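Local coordinates for ribosome-associated protein Y (PSrp-1) (PDB 3KA5) that probably promotes the pairing of active 70S ribosomes into translationally inactive 100S dimers in stationary phase, at residues Val19-Met22 / Glu23-His27; Lys11-Glu15 / Glu16-Leu20. All blocks are in the same frame, centred on the assembly; numbering follows the deposited sequence.

Contact 1 of 2, residues Val19-Met22 / Glu23-His27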
ATOM      1  N   VAL B  19     -12.443  -0.594  -1.309  1.00 10.26           N
ATOM      2  CA  VAL B  19     -12.467  -1.250  -2.614  1.00 12.85           C
ATOM      3  C   VAL B  19     -13.318  -0.444  -3.585  1.00 11.01           C
ATOM      4  O   VAL B  19     -12.962  -0.275  -4.753  1.00 11.67           O
ATOM      5  CB  VAL B  19     -13.036  -2.686  -2.525  1.00 12.02           C
ATOM      6  CG1 VAL B  19     -13.253  -3.250  -3.919  1.00 13.54           C
ATOM      7  CG2 VAL B  19     -12.081  -3.567  -1.752  1.00 15.57           C
ATOM      8  N   LEU B  20     -14.449   0.057  -3.099  1.00 10.57           N
ATOM      9  CA  LEU B  20     -15.343   0.860  -3.928  1.00  8.81           C
ATOM     10  C   LEU B  20     -14.630   2.135  -4.379  1.00 11.37           C
ATOM     11  O   LEU B  20     -14.662   2.493  -5.557  1.00 10.61           O
ATOM     12  CB  LEU B  20     -16.605   1.204  -3.127  1.00  9.70           C
ATOM     13  CG  LEU B  20     -17.689   2.088  -3.750  1.00 14.78           C
ATOM     14  CD1 LEU B  20     -18.120   1.542  -5.104  1.00 14.54           C
ATOM     15  CD2 LEU B  20     -18.877   2.149  -2.784  1.00 20.87           C
ATOM     16  N   GLU B  21     -13.986   2.812  -3.432  1.00 11.82           N
ATOM     17  CA  GLU B  21     -13.247   4.041  -3.722  1.00 10.63           C
ATOM     18  C   GLU B  21     -12.139   3.794  -4.730  1.00 13.09           C
ATOM     19  O   GLU B  21     -11.922   4.593  -5.649  1.00 13.57           O
ATOM     20  CB  GLU B  21     -12.626   4.603  -2.441  1.00 11.04           C
ATOM     21  CG  GLU B  21     -13.593   5.347  -1.555  1.00 12.55           C
ATOM     22  CD  GLU B  21     -14.158   6.571  -2.237  1.00 16.57           C
ATOM     23  OE1 GLU B  21     -13.365   7.369  -2.776  1.00 23.75           O
ATOM     24  OE2 GLU B  21     -15.388   6.739  -2.234  1.00 26.26           O
HETATM   25  N   MSE B  22     -11.420   2.691  -4.555  1.00 13.36           N
HETATM   26  CA  MSE B  22     -10.339   2.382  -5.476  1.00 14.01           C
HETATM   27  C   MSE B  22     -10.880   2.280  -6.889  1.00 11.17           C
HETATM   28  O   MSE B  22     -10.279   2.800  -7.828  1.00 14.42           O
HETATM   29  CB  MSE B  22      -9.644   1.073  -5.087  1.00 11.65           C
HETATM   30  CG  MSE B  22      -8.568   0.650  -6.069  1.00 13.16           C
HETATM   31 SE   MSE B  22      -7.749  -1.011  -5.489  1.00 25.46          SE
HETATM   32  CE  MSE B  22      -9.322  -2.104  -5.404  1.00 15.87           C
ATOM     33  N   GLU B  23     -12.025   1.624  -7.047  1.00 10.56           N
ATOM     34  CA  GLU B  23     -12.618   1.475  -8.368  0.50  3.59           C
ATOM     35  C   GLU B  23     -13.182   2.778  -8.936  1.00 10.83           C
ATOM     36  O   GLU B  23     -12.987   3.080 -10.115  1.00 13.63           O
ATOM     37  CB  GLU B  23     -13.711   0.409  -8.328  0.50 14.22           C
ATOM     38  CG  GLU B  23     -13.175  -0.985  -8.073  0.50 18.34           C
ATOM     39  CD  GLU B  23     -12.201  -1.425  -9.148  0.50 25.65           C
ATOM     40  OE1 GLU B  23     -12.566  -1.353 -10.340  0.50 31.43           O
ATOM     41  OE2 GLU B  23     -11.076  -1.842  -8.805  0.50 26.76           O
ATOM     42  N   LEU B  24     -13.880   3.545  -8.103  1.00 10.28           N
ATOM     43  CA  LEU B  24     -14.471   4.810  -8.539  1.00 12.73           C
ATOM     44  C   LEU B  24     -13.396   5.792  -8.977  1.00 10.36           C
ATOM     45  O   LEU B  24     -13.600   6.573  -9.907  1.00 12.20           O
ATOM     46  CB  LEU B  24     -15.291   5.436  -7.403  1.00 11.27           C
ATOM     47  CG  LEU B  24     -16.576   4.714  -6.985  1.00 16.89           C
ATOM     48  CD1 LEU B  24     -17.126   5.334  -5.704  1.00 19.65           C
ATOM     49  CD2 LEU B  24     -17.597   4.803  -8.099  1.00 23.06           C
ATOM     50  N   LEU B  25     -12.251   5.744  -8.303  1.00  8.97           N
ATOM     51  CA  LEU B  25     -11.139   6.642  -8.605  1.00 10.57           C
ATOM     52  C   LEU B  25     -10.220   6.128  -9.713  1.00 18.01           C
ATOM     53  O   LEU B  25      -9.373   6.869 -10.221  1.00 15.21           O
ATOM     54  CB  LEU B  25     -10.342   6.901  -7.333  1.00 12.76           C
ATOM     55  CG  LEU B  25     -11.140   7.624  -6.244  1.00 12.53           C
ATOM     56  CD1 LEU B  25     -10.375   7.573  -4.928  1.00 18.19           C
ATOM     57  CD2 LEU B  25     -11.414   9.069  -6.672  1.00 18.18           C
ATOM     58  N   GLY B  26     -10.385   4.858 -10.075  1.00 12.37           N
ATOM     59  CA  GLY B  26      -9.597   4.278 -11.150  1.00 12.67           C
ATOM     60  C   GLY B  26      -8.194   3.786 -10.853  1.00 17.26           C
ATOM     61  O   GLY B  26      -7.356   3.720 -11.762  1.00 14.38           O
ATOM     62  N   HIS B  27      -7.928   3.420  -9.605  1.00  9.22           N
ATOM     63  CA  HIS B  27      -6.599   2.945  -9.232  1.00 11.13           C
ATOM     64  C   HIS B  27      -6.488   1.431  -9.124  1.00 11.20           C
ATOM     65  O   HIS B  27      -7.501   0.734  -9.067  1.00 15.42           O
ATOM     66  CB  HIS B  27      -6.172   3.606  -7.923  1.00 15.46           C
ATOM     67  CG  HIS B  27      -5.863   5.057  -8.074  1.00 17.24           C
ATOM     68  ND1 HIS B  27      -4.578   5.565  -7.969  1.00 17.86           N
ATOM     69  CD2 HIS B  27      -6.652   6.114  -8.378  1.00 15.70           C
ATOM     70  CE1 HIS B  27      -4.599   6.860  -8.207  1.00 22.23           C
ATOM     71  NE2 HIS B  27      -5.847   7.221  -8.459  1.00 15.84           N
TER

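Contact 2 of 2, residues Lys11-Glu15 / Glu16-Leu20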
ATOM      1  N   LYS B  11      -9.436  10.236   5.948  1.00 19.98           N
ATOM      2  CA  LYS B  11     -10.313   9.687   6.973  1.00 16.23           C
ATOM      3  C   LYS B  11     -10.459   8.171   6.916  1.00 16.55           C
ATOM      4  O   LYS B  11     -10.463   7.574   5.836  1.00 15.41           O
ATOM      5  CB  LYS B  11     -11.681  10.363   6.861  1.00 19.95           C
ATOM      6  CG  LYS B  11     -11.559  11.884   6.904  1.00 29.93           C
ATOM      7  CD  LYS B  11     -12.831  12.601   6.482  1.00 31.02           C
ATOM      8  CE  LYS B  11     -13.854  12.660   7.596  1.00 44.11           C
ATOM      9  NZ  LYS B  11     -14.998  13.538   7.213  1.00 46.54           N
ATOM     10  N   PRO B  12     -10.577   7.526   8.088  1.00 18.74           N
ATOM     11  CA  PRO B  12     -10.725   6.070   8.194  1.00 16.46           C
ATOM     12  C   PRO B  12     -11.967   5.567   7.474  1.00 19.30           C
ATOM     13  O   PRO B  12     -12.991   6.252   7.430  1.00 16.83           O
ATOM     14  CB  PRO B  12     -10.823   5.841   9.700  1.00 24.64           C
ATOM     15  CG  PRO B  12     -10.028   6.971  10.269  1.00 32.80           C
ATOM     16  CD  PRO B  12     -10.489   8.133   9.426  1.00 26.73           C
HETATM   17  N   MSE B  13     -11.871   4.368   6.907  1.00 13.42           N
HETATM   18  CA  MSE B  13     -12.994   3.766   6.209  1.00 15.74           C
HETATM   19  C   MSE B  13     -12.914   2.251   6.280  1.00 17.56           C
HETATM   20  O   MSE B  13     -11.893   1.693   6.675  1.00 14.11           O
HETATM   21  CB  MSE B  13     -13.030   4.215   4.747  1.00 18.15           C
HETATM   22  CG  MSE B  13     -11.781   3.910   3.958  1.00 13.93           C
HETATM   23 SE   MSE B  13     -12.020   4.381   2.097  1.00 29.54          SE
HETATM   24  CE  MSE B  13     -11.740   6.279   2.214  1.00 24.12           C
ATOM     25  N   SER B  14     -14.004   1.593   5.901  1.00 15.38           N
ATOM     26  CA  SER B  14     -14.074   0.137   5.923  1.00 17.34           C
ATOM     27  C   SER B  14     -13.380  -0.418   4.694  1.00 16.17           C
ATOM     28  O   SER B  14     -13.228   0.282   3.691  1.00 13.29           O
ATOM     29  CB  SER B  14     -15.534  -0.318   5.911  1.00 19.53           C
ATOM     30  OG  SER B  14     -16.117  -0.067   4.642  1.00 17.15           O
ATOM     31  N   GLU B  15     -12.969  -1.679   4.758  1.00 16.23           N
ATOM     32  CA  GLU B  15     -12.300  -2.286   3.618  1.00 13.75           C
ATOM     33  C   GLU B  15     -13.206  -2.294   2.384  1.00 14.03           C
ATOM     34  O   GLU B  15     -12.727  -2.117   1.265  1.00 14.15           O
ATOM     35  CB  GLU B  15     -11.841  -3.710   3.962  1.00 19.49           C
ATOM     36  CG  GLU B  15     -12.925  -4.602   4.536  1.00 30.68           C
ATOM     37  CD  GLU B  15     -12.396  -5.965   4.940  1.00 37.54           C
ATOM     38  OE1 GLU B  15     -11.437  -6.017   5.737  1.00 39.83           O
ATOM     39  OE2 GLU B  15     -12.941  -6.982   4.461  1.00 44.56           O
ATOM     40  N   GLU B  16     -14.510  -2.491   2.584  1.00 14.18           N
ATOM     41  CA  GLU B  16     -15.461  -2.493   1.469  1.00 14.78           C
ATOM     42  C   GLU B  16     -15.525  -1.116   0.821  1.00 12.95           C
ATOM     43  O   GLU B  16     -15.561  -0.988  -0.406  1.00 13.36           O
ATOM     44  CB  GLU B  16     -16.875  -2.871   1.938  1.00 20.48           C
ATOM     45  CG  GLU B  16     -17.086  -4.328   2.315  1.00 30.88           C
ATOM     46  CD  GLU B  16     -16.505  -4.686   3.672  1.00 35.03           C
ATOM     47  OE1 GLU B  16     -16.258  -3.770   4.490  1.00 37.60           O
ATOM     48  OE2 GLU B  16     -16.310  -5.894   3.931  1.00 47.36           O
ATOM     49  N   GLU B  17     -15.565  -0.078   1.647  1.00 13.11           N
ATOM     50  CA  GLU B  17     -15.614   1.269   1.103  1.00 10.36           C
ATOM     51  C   GLU B  17     -14.313   1.560   0.365  1.00 11.94           C
ATOM     52  O   GLU B  17     -14.312   2.270  -0.638  1.00 11.30           O
ATOM     53  CB  GLU B  17     -15.806   2.314   2.206  1.00 12.48           C
ATOM     54  CG  GLU B  17     -16.043   3.715   1.643  1.00 16.34           C
ATOM     55  CD  GLU B  17     -16.107   4.785   2.715  1.00 23.19           C
ATOM     56  OE1 GLU B  17     -16.580   4.483   3.826  1.00 28.07           O
ATOM     57  OE2 GLU B  17     -15.696   5.934   2.437  1.00 27.18           O
ATOM     58  N   ALA B  18     -13.202   1.016   0.862  1.00 12.43           N
ATOM     59  CA  ALA B  18     -11.914   1.239   0.214  1.00 12.65           C
ATOM     60  C   ALA B  18     -11.888   0.609  -1.178  1.00 13.49           C
ATOM     61  O   ALA B  18     -11.357   1.197  -2.124  1.00 12.90           O
ATOM     62  CB  ALA B  18     -10.772   0.669   1.073  1.00 11.77           C
ATOM     63  N   VAL B  19     -12.443  -0.594  -1.309  1.00 10.26           N
ATOM     64  CA  VAL B  19     -12.467  -1.250  -2.614  1.00 12.85           C
ATOM     65  C   VAL B  19     -13.318  -0.444  -3.585  1.00 11.01           C
ATOM     66  O   VAL B  19     -12.962  -0.275  -4.753  1.00 11.67           O
ATOM     67  CB  VAL B  19     -13.036  -2.686  -2.525  1.00 12.02           C
ATOM     68  CG1 VAL B  19     -13.253  -3.250  -3.919  1.00 13.54           C
ATOM     69  CG2 VAL B  19     -12.081  -3.567  -1.752  1.00 15.57           C
ATOM     70  N   LEU B  20     -14.449   0.057  -3.099  1.00 10.57           N
ATOM     71  CA  LEU B  20     -15.343   0.860  -3.928  1.00  8.81           C
ATOM     72  C   LEU B  20     -14.630   2.135  -4.379  1.00 11.37           C
ATOM     73  O   LEU B  20     -14.662   2.493  -5.557  1.00 10.61           O
ATOM     74  CB  LEU B  20     -16.605   1.204  -3.127  1.00  9.70           C
ATOM     75  CG  LEU B  20     -17.689   2.088  -3.750  1.00 14.78           C
ATOM     76  CD1 LEU B  20     -18.120   1.542  -5.104  1.00 14.54           C
ATOM     77  CD2 LEU B  20     -18.877   2.149  -2.784  1.00 20.87           C
TER
HETATM   78  O   HOH W   1     -16.492   3.124   5.947  1.00 21.34           O

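Contact 1 of 2, residues Val19-Met22 / Glu23-His27
The carboxylate of Glu21 has two leucine methyls on the same side of its plane: CD1 of Leu24 lies under the face at OE2, 4.1 Å away, while CD1 of Leu25 approaches OE1 closer to the plane, at 3.7 Å. The second flat group, the carboxylate of Glu23, is nearly level with the CE methyl of selenomethionine Met22, which sits 3.8 Å from OE2. These side chains belong to the last turns of helix 15-25, which ends in a Schellman motif. Amides of Glu23, Leu24 and Leu25 bond to the carbonyls of Val19, Leu20 and Glu21 in regular helical fashion, and then Gly26, with a positive phi of 82°, turns the chain out of the helix. The closing bond runs from His27 N to Met22 O, 3.0 Å long and fairly straight at 156°; a weak one joins Gly26 N to Glu23 O. On the outer surface Leu20 CG packs 3.8 Å from Leu24 CD1, the two side chains crossing obliquely. Met22, by contrast, is buried. With CG anti to the backbone N (chi1 176°) and chi2 extended, selenium is carried out toward the sheet, where the side chain touches Phe30 and Tyr51; the bend at chi3 turns CE back toward Glu23 OE2. Val19, also buried, meets Tyr51 of its own chain and Ile2 of the second subunit. Three exposed leucines thus line the open side. As the chain leaves the motif, the carbonyl O of His27 comes within 3.2 Å of Met22 CG.

Contact 2 of 2, residues Lys11-Glu15 / Glu16-Leu20
Met13, a selenomethionine, meets Glu17 and Ala18 just ahead of helix 15-25, whose N-cap is Ser14, in the C-terminal domain of a long-form hibernation promoting factor. The Met13 side chain crosses that of Glu17 at about a right angle, with CB 3.7 Å from Glu17 OE1. Its CG lies between the backbone N and the carbonyl carbon (chi1 58°), and the extended chi2 then sets SE 4.0 Å from Ala18 CB, while the bend at chi3 directs CE. Phe30 and Phe32 of strand 29-34 also touch Met13, so this side chain fills in between helix and sheet. Ser14 follows with OG placed between its own backbone N and carbonyl carbon (chi1 71°), from where it accepts the N-H of Glu17 at 3.0 Å, close to straight. This capping bond satisfies an amide of the first turn. The carbonyl O of Ser14 accepts Ala18 N in the carbonyl plane. A water that accepts from Ser14 N and donates to Glu17 OE1, 2.5 Å from that oxygen, joins the cap to the Glu17 carboxylate, a water-mediated counterpart of the return bond in a capping box. Glu15 begins the helix and lies alongside Glu16, pointing the same way, their carboxylate planes 29° apart. The two OE2 atoms approach to 3.6 Å, a like-charge pairing probably eased by the salt bridge of Glu15 OE2 to Lys4 NZ of the second subunit, where Ile2 packs on Glu15 as well. Behind the charged end, Glu15 O accepts Val19 N at 3.0 Å. Val19 CG2 grazes Glu15 O at 3.4 Å.

How the contacts relate
Along the chain contact 2 comes first and contact 1 continues it: the two describe the beginning and the end of helix 15-25, share Val19 and Leu20, and have centres about 10 Å apart. They touch directly where Glu21 CG packs on Met13 SE at 4.1 Å. Both lean on the three-stranded antiparallel sheet, residues of both contacts touching Phe30 and Tyr51. Contact 2 reaches the second subunit through Glu15 and Val19, and contact 1 through Val19. The helix therefore has defined stops at both ends while one side helps join two copies of this domain, consistent with a protein that brings ribosomes together.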